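Side-chain contacts in amine oxidase domain-containing protein (Pyrococcus furiosus, PDB 3NRN), which is of unknown function but binds adenosine monophosphate and probably acts as an oxidoreductase of the flavin-containing amine oxidase family: residues L42-G46 and F47-T51; K246-R250 and D251-R255. All blocks are in the same frame, centred on the assembly; numbering follows the deposited sequence.

From the N terminus the chain passes through strand 2-6, helix 10-21 and strand 25-29, the start of the parallel nucleotide-binding sheet, before it reaches contact 1, where residues 42-46 and 47-51 fold back as a two-stranded hairpin. That hairpin packs on the mixed sheet, against strands 269-277, 312-320 and 345-351, while the side chain of T51 lies about 7 Å from the bound AMP. Contact 2 opens only after contact 1 has closed, so the two neither nest nor cross. Residues 246-255 span the end of helix 241-248 and the turn, 249-254, that leads to helix 255-262. The two centres lie about 39 Å apart, with no touch between the contacts.

Contact 1: L42-G46 and F47-T51; sequences LPYKG and FQLST
A beta hairpin with a two-residue loop, K45 and G46, closed by a type I' turn from Y44 to F47, joins strands 42-44 and 47-50. Y44 and F47 form the last hydrogen-bonded pair before the turn, Y44 N giving to F47 O at 2.8 Å and F47 N to Y44 O at 2.9 Å. G46 has a positive phi of 80°, where a CB would jam against the preceding carbonyl O. L42 and L49 form the next hydrogen-bonded pair, beyond the non-hydrogen-bonded P43-Q48, and L42 N reaches L49 O at 2.7 Å. L42, Y44, F47 and L49 share one face of the hairpin; P43 and Q48 lie on the other. F47 turns its ring edge to the turn carbonyls, with CD2 3.4 Å from K45 O, and beds on A275, Y312 and L314 of the mixed sheet. Were F47 an alanine, hairpin and sheet would probably be left with a gap and Y312 and L314 without their aromatic neighbour. Y44 carries its hydroxyl to L347 O, and K45 CG lies over the centre of one ring face. With Y44 CG anti to the backbone N (chi1 -172°), the ring slants across L49, whose CD1 branch touches Y44 CD2 at 3.5 Å.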
ATOM      1  N   LEU A  42       4.451  15.195   2.191  1.00 28.70           N
ATOM      2  CA  LEU A  42       5.174  15.720   3.335  1.00 35.70           C
ATOM      3  C   LEU A  42       6.230  16.711   2.855  1.00 36.58           C
ATOM      4  O   LEU A  42       7.348  16.319   2.516  1.00 39.51           O
ATOM      5  CB  LEU A  42       5.855  14.581   4.102  1.00 31.88           C
ATOM      6  CG  LEU A  42       6.739  14.993   5.286  1.00 33.49           C
ATOM      7  CD1 LEU A  42       5.880  15.557   6.420  1.00 33.90           C
ATOM      8  CD2 LEU A  42       7.526  13.789   5.767  1.00 33.70           C
ATOM      9  N   PRO A  43       5.876  18.008   2.791  1.00 35.34           N
ATOM     10  CA  PRO A  43       6.824  19.036   2.349  1.00 37.13           C
ATOM     11  C   PRO A  43       8.050  18.951   3.253  1.00 34.29           C
ATOM     12  O   PRO A  43       7.917  18.868   4.472  1.00 34.08           O
ATOM     13  CB  PRO A  43       6.042  20.331   2.551  1.00 37.04           C
ATOM     14  CG  PRO A  43       4.622  19.904   2.296  1.00 41.74           C
ATOM     15  CD  PRO A  43       4.554  18.600   3.068  1.00 34.64           C
ATOM     16  N   TYR A  44       9.239  18.966   2.663  1.00 37.98           N
ATOM     17  CA  TYR A  44      10.452  18.850   3.463  1.00 39.58           C
ATOM     18  C   TYR A  44      11.694  19.357   2.747  1.00 42.92           C
ATOM     19  O   TYR A  44      12.166  18.741   1.786  1.00 37.27           O
ATOM     20  CB  TYR A  44      10.670  17.386   3.856  1.00 39.68           C
ATOM     21  CG  TYR A  44      11.799  17.164   4.837  1.00 45.77           C
ATOM     22  CD1 TYR A  44      11.662  17.515   6.183  1.00 43.80           C
ATOM     23  CD2 TYR A  44      13.000  16.586   4.427  1.00 39.16           C
ATOM     24  CE1 TYR A  44      12.693  17.287   7.095  1.00 39.98           C
ATOM     25  CE2 TYR A  44      14.032  16.357   5.323  1.00 34.24           C
ATOM     26  CZ  TYR A  44      13.873  16.707   6.657  1.00 37.65           C
ATOM     27  OH  TYR A  44      14.893  16.461   7.550  1.00 41.20           O
ATOM     28  N   LYS A  45      12.224  20.481   3.221  1.00 43.78           N
ATOM     29  CA  LYS A  45      13.431  21.057   2.644  1.00 38.18           C
ATOM     30  C   LYS A  45      13.397  21.177   1.121  1.00 33.78           C
ATOM     31  O   LYS A  45      14.359  20.811   0.441  1.00 37.97           O
ATOM     32  CB  LYS A  45      14.643  20.224   3.065  1.00 40.59           C
ATOM     33  CG  LYS A  45      14.964  20.279   4.551  1.00 39.45           C
ATOM     34  CD  LYS A  45      16.183  19.425   4.864  1.00 49.43           C
ATOM     35  CE  LYS A  45      16.712  19.680   6.265  1.00 52.98           C
ATOM     36  NZ  LYS A  45      15.684  19.419   7.304  1.00 57.10           N
ATOM     37  N   GLY A  46      12.289  21.680   0.588  1.00 34.91           N
ATOM     38  CA  GLY A  46      12.170  21.858  -0.849  1.00 39.64           C
ATOM     39  C   GLY A  46      11.820  20.615  -1.644  1.00 39.71           C
ATOM     40  O   GLY A  46      11.796  20.643  -2.877  1.00 41.86           O
ATOM     41  N   PHE A  47      11.557  19.520  -0.941  1.00 38.75           N
ATOM     42  CA  PHE A  47      11.197  18.258  -1.580  1.00 32.43           C
ATOM     43  C   PHE A  47       9.790  17.872  -1.156  1.00 31.79           C
ATOM     44  O   PHE A  47       9.350  18.210  -0.057  1.00 31.08           O
ATOM     45  CB  PHE A  47      12.143  17.147  -1.135  1.00 37.91           C
ATOM     46  CG  PHE A  47      13.466  17.156  -1.826  1.00 36.19           C
ATOM     47  CD1 PHE A  47      13.669  16.390  -2.963  1.00 33.94           C
ATOM     48  CD2 PHE A  47      14.521  17.905  -1.322  1.00 42.76           C
ATOM     49  CE1 PHE A  47      14.908  16.365  -3.591  1.00 41.88           C
ATOM     50  CE2 PHE A  47      15.765  17.889  -1.942  1.00 43.18           C
ATOM     51  CZ  PHE A  47      15.957  17.116  -3.078  1.00 47.03           C
ATOM     52  N   GLN A  48       9.086  17.162  -2.027  1.00 29.40           N
ATOM     53  CA  GLN A  48       7.747  16.703  -1.689  1.00 33.90           C
ATOM     54  C   GLN A  48       7.877  15.230  -1.326  1.00 25.96           C
ATOM     55  O   GLN A  48       7.829  14.368  -2.199  1.00 28.79           O
ATOM     56  CB  GLN A  48       6.794  16.862  -2.875  1.00 31.70           C
ATOM     57  CG  GLN A  48       6.343  18.290  -3.143  1.00 28.87           C
ATOM     58  CD  GLN A  48       5.463  18.845  -2.032  1.00 46.87           C
ATOM     59  OE1 GLN A  48       4.478  18.220  -1.628  1.00 43.37           O
ATOM     60  NE2 GLN A  48       5.810  20.028  -1.541  1.00 35.54           N
ATOM     61  N   LEU A  49       8.074  14.944  -0.045  1.00 29.69           N
ATOM     62  CA  LEU A  49       8.198  13.559   0.394  1.00 34.87           C
ATOM     63  C   LEU A  49       6.790  13.024   0.667  1.00 35.32           C
ATOM     64  O   LEU A  49       5.800  13.706   0.382  1.00 35.71           O
ATOM     65  CB  LEU A  49       9.071  13.478   1.652  1.00 29.38           C
ATOM     66  CG  LEU A  49      10.462  14.123   1.523  1.00 28.72           C
ATOM     67  CD1 LEU A  49      11.199  14.024   2.850  1.00 24.71           C
ATOM     68  CD2 LEU A  49      11.258  13.456   0.423  1.00 22.61           C
ATOM     69  N   SER A  50       6.688  11.812   1.204  1.00 33.13           N
ATOM     70  CA  SER A  50       5.374  11.242   1.482  1.00 32.10           C
ATOM     71  C   SER A  50       5.263  10.671   2.885  1.00 33.00           C
ATOM     72  O   SER A  50       6.272  10.399   3.532  1.00 28.37           O
ATOM     73  CB  SER A  50       5.047  10.146   0.470  1.00 37.86           C
ATOM     74  OG  SER A  50       5.897   9.029   0.645  1.00 41.61           O
ATOM     75  N   THR A  51       4.025  10.491   3.346  1.00 30.92           N
ATOM     76  CA  THR A  51       3.760   9.938   4.664  1.00 26.87           C
ATOM     77  C   THR A  51       3.617   8.419   4.588  1.00 25.86           C
ATOM     78  O   THR A  51       3.196   7.778   5.549  1.00 29.32           O
ATOM     79  CB  THR A  51       2.472  10.556   5.278  1.00 30.43           C
ATOM     80  OG1 THR A  51       1.347  10.299   4.425  1.00 29.15           O
ATOM     81  CG2 THR A  51       2.636  12.062   5.442  1.00 25.13           C
TER

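Contact 2: K246-R250 and D251-R255; sequences KLIGR and DYFDR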
ATOM      1  N   LYS A 246     -11.341  -2.151  19.632  1.00 21.96           N
ATOM      2  CA  LYS A 246     -11.353  -1.333  20.844  1.00 23.58           C
ATOM      3  C   LYS A 246     -12.477  -0.288  20.844  1.00 27.74           C
ATOM      4  O   LYS A 246     -13.095  -0.028  21.879  1.00 19.78           O
ATOM      5  CB  LYS A 246     -10.004  -0.626  21.016  1.00 30.80           C
ATOM      6  CG  LYS A 246      -9.978   0.358  22.175  1.00 46.70           C
ATOM      7  CD  LYS A 246      -8.717   1.207  22.175  1.00 48.82           C
ATOM      8  CE  LYS A 246      -8.733   2.208  23.325  1.00 52.88           C
ATOM      9  NZ  LYS A 246      -7.524   3.079  23.332  1.00 51.24           N
ATOM     10  N   LEU A 247     -12.748   0.314  19.689  1.00 17.91           N
ATOM     11  CA  LEU A 247     -13.797   1.330  19.605  1.00 16.22           C
ATOM     12  C   LEU A 247     -15.180   0.730  19.743  1.00 20.73           C
ATOM     13  O   LEU A 247     -16.101   1.353  20.275  1.00 22.66           O
ATOM     14  CB  LEU A 247     -13.704   2.091  18.277  1.00 21.32           C
ATOM     15  CG  LEU A 247     -12.481   3.001  18.107  1.00 22.74           C
ATOM     16  CD1 LEU A 247     -12.493   3.623  16.720  1.00 20.11           C
ATOM     17  CD2 LEU A 247     -12.492   4.096  19.177  1.00 19.20           C
ATOM     18  N   ILE A 248     -15.322  -0.495  19.258  1.00 21.29           N
ATOM     19  CA  ILE A 248     -16.591  -1.193  19.317  1.00 23.19           C
ATOM     20  C   ILE A 248     -16.790  -1.846  20.674  1.00 22.13           C
ATOM     21  O   ILE A 248     -17.872  -1.769  21.254  1.00 22.38           O
ATOM     22  CB  ILE A 248     -16.662  -2.278  18.225  1.00 19.02           C
ATOM     23  CG1 ILE A 248     -16.852  -1.618  16.855  1.00 19.26           C
ATOM     24  CG2 ILE A 248     -17.775  -3.260  18.546  1.00 17.51           C
ATOM     25  CD1 ILE A 248     -16.726  -2.568  15.689  1.00 19.43           C
ATOM     26  N   GLY A 249     -15.734  -2.485  21.169  1.00 21.66           N
ATOM     27  CA  GLY A 249     -15.807  -3.177  22.446  1.00 20.70           C
ATOM     28  C   GLY A 249     -15.527  -4.653  22.234  1.00 20.79           C
ATOM     29  O   GLY A 249     -16.177  -5.320  21.420  1.00 15.73           O
ATOM     30  N   ARG A 250     -14.554  -5.164  22.976  1.00 24.46           N
ATOM     31  CA  ARG A 250     -14.137  -6.558  22.888  1.00 28.58           C
ATOM     32  C   ARG A 250     -15.235  -7.605  23.071  1.00 21.05           C
ATOM     33  O   ARG A 250     -15.182  -8.668  22.454  1.00 21.40           O
ATOM     34  CB  ARG A 250     -13.026  -6.827  23.907  1.00 25.41           C
ATOM     35  CG  ARG A 250     -11.768  -6.011  23.685  1.00 24.18           C
ATOM     36  CD  ARG A 250     -10.754  -6.278  24.804  1.00 29.88           C
ATOM     37  NE  ARG A 250     -10.226  -7.644  24.800  1.00 26.88           N
ATOM     38  CZ  ARG A 250      -9.292  -8.086  23.965  1.00 30.57           C
ATOM     39  NH1 ARG A 250      -8.770  -7.277  23.050  1.00 29.92           N
ATOM     40  NH2 ARG A 250      -8.868  -9.335  24.051  1.00 18.19           N
ATOM     41  N   ASP A 251     -16.220  -7.310  23.913  1.00 22.26           N
ATOM     42  CA  ASP A 251     -17.303  -8.254  24.177  1.00 28.26           C
ATOM     43  C   ASP A 251     -18.135  -8.634  22.959  1.00 26.07           C
ATOM     44  O   ASP A 251     -18.838  -9.648  22.972  1.00 27.92           O
ATOM     45  CB  ASP A 251     -18.234  -7.709  25.265  1.00 26.88           C
ATOM     46  CG  ASP A 251     -17.570  -7.660  26.627  1.00 37.28           C
ATOM     47  OD1 ASP A 251     -16.546  -8.347  26.811  1.00 31.01           O
ATOM     48  OD2 ASP A 251     -18.078  -6.944  27.514  1.00 36.16           O
ATOM     49  N   TYR A 252     -18.051  -7.826  21.912  1.00 21.83           N
ATOM     50  CA  TYR A 252     -18.814  -8.072  20.696  1.00 20.55           C
ATOM     51  C   TYR A 252     -18.132  -9.041  19.734  1.00 24.49           C
ATOM     52  O   TYR A 252     -18.638  -9.289  18.636  1.00 23.32           O
ATOM     53  CB  TYR A 252     -19.088  -6.732  19.991  1.00 16.73           C
ATOM     54  CG  TYR A 252     -20.036  -5.839  20.770  1.00 29.19           C
ATOM     55  CD1 TYR A 252     -21.418  -5.998  20.664  1.00 34.24           C
ATOM     56  CD2 TYR A 252     -19.553  -4.863  21.645  1.00 27.06           C
ATOM     57  CE1 TYR A 252     -22.295  -5.213  21.410  1.00 34.57           C
ATOM     58  CE2 TYR A 252     -20.427  -4.071  22.399  1.00 24.12           C
ATOM     59  CZ  TYR A 252     -21.791  -4.255  22.276  1.00 34.14           C
ATOM     60  OH  TYR A 252     -22.660  -3.499  23.032  1.00 35.96           O
ATOM     61  N   PHE A 253     -16.999  -9.604  20.152  1.00 20.99           N
ATOM     62  CA  PHE A 253     -16.239 -10.527  19.307  1.00 17.83           C
ATOM     63  C   PHE A 253     -16.002 -11.877  19.987  1.00 25.28           C
ATOM     64  O   PHE A 253     -15.896 -11.944  21.211  1.00 19.95           O
ATOM     65  CB  PHE A 253     -14.877  -9.905  18.957  1.00 18.71           C
ATOM     66  CG  PHE A 253     -14.983  -8.592  18.232  1.00 23.27           C
ATOM     67  CD1 PHE A 253     -15.093  -8.555  16.845  1.00 19.41           C
ATOM     68  CD2 PHE A 253     -15.050  -7.392  18.949  1.00 22.65           C
ATOM     69  CE1 PHE A 253     -15.276  -7.332  16.172  1.00 19.47           C
ATOM     70  CE2 PHE A 253     -15.233  -6.169  18.293  1.00 19.74           C
ATOM     71  CZ  PHE A 253     -15.348  -6.141  16.898  1.00 16.03           C
ATOM     72  N   ASP A 254     -15.924 -12.942  19.186  1.00 18.04           N
ATOM     73  CA  ASP A 254     -15.674 -14.288  19.701  1.00 18.85           C
ATOM     74  C   ASP A 254     -14.273 -14.341  20.298  1.00 26.44           C
ATOM     75  O   ASP A 254     -13.360 -13.669  19.815  1.00 24.66           O
ATOM     76  CB  ASP A 254     -15.743 -15.332  18.577  1.00 16.26           C
ATOM     77  CG  ASP A 254     -17.150 -15.558  18.069  1.00 25.84           C
ATOM     78  OD1 ASP A 254     -18.105 -14.971  18.634  1.00 16.69           O
ATOM     79  OD2 ASP A 254     -17.296 -16.333  17.101  1.00 21.12           O
ATOM     80  N   ARG A 255     -14.109 -15.160  21.331  1.00 23.21           N
ATOM     81  CA  ARG A 255     -12.829 -15.332  22.012  1.00 24.03           C
ATOM     82  C   ARG A 255     -11.653 -15.624  21.064  1.00 27.30           C
ATOM     83  O   ARG A 255     -10.593 -15.004  21.165  1.00 25.29           O
ATOM     84  CB  ARG A 255     -12.946 -16.471  23.037  1.00 29.46           C
ATOM     85  CG  ARG A 255     -11.630 -16.849  23.717  1.00 38.13           C
ATOM     86  CD  ARG A 255     -11.696 -18.250  24.314  1.00 43.43           C
ATOM     87  NE  ARG A 255     -12.558 -18.332  25.492  1.00 53.75           N
ATOM     88  CZ  ARG A 255     -12.923 -19.476  26.069  1.00 54.40           C
ATOM     89  NH1 ARG A 255     -12.505 -20.633  25.574  1.00 53.09           N
ATOM     90  NH2 ARG A 255     -13.696 -19.464  27.146  1.00 50.05           N
TER
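I248, the last residue of helix 241-248, meets both aromatic side chains of the turn that follows. Its CB lies 4.1 Å from F253 CE2. The CG2 branch, anti to the backbone N, touches both rings, 3.9 Å from Y252 CD2 and 3.9 Å from F253 CE2. The other branch, through CG1, runs on to CD1, which ends 4.0 Å from F253 CZ. I248 and F253 cross at about a right angle, whereas Y252 meets I248 on a slant. Beyond the pair, W369 touches I248 and meets the F253 ring with the planes inclined at about 55°, and I215 of strand 212-216 also borders I248.

The backbone sets the rings in place. Y252 N bonds to G249 O at 3.2 Å and F253 N to R250 O at 3.1 Å. G249 O also lies near the planes of both rings, at their edges, 3.4 Å from F253 CD2. The polar ends turn to other partners: Y252 OH bonds to E218, and R250 forms a salt bridge with D262 of the next helix. With G249 leaving the helix at positive phi (119°), this is a glycine-terminated helix end, followed by a short 3-10 turn that leads the chain into helix 255-262.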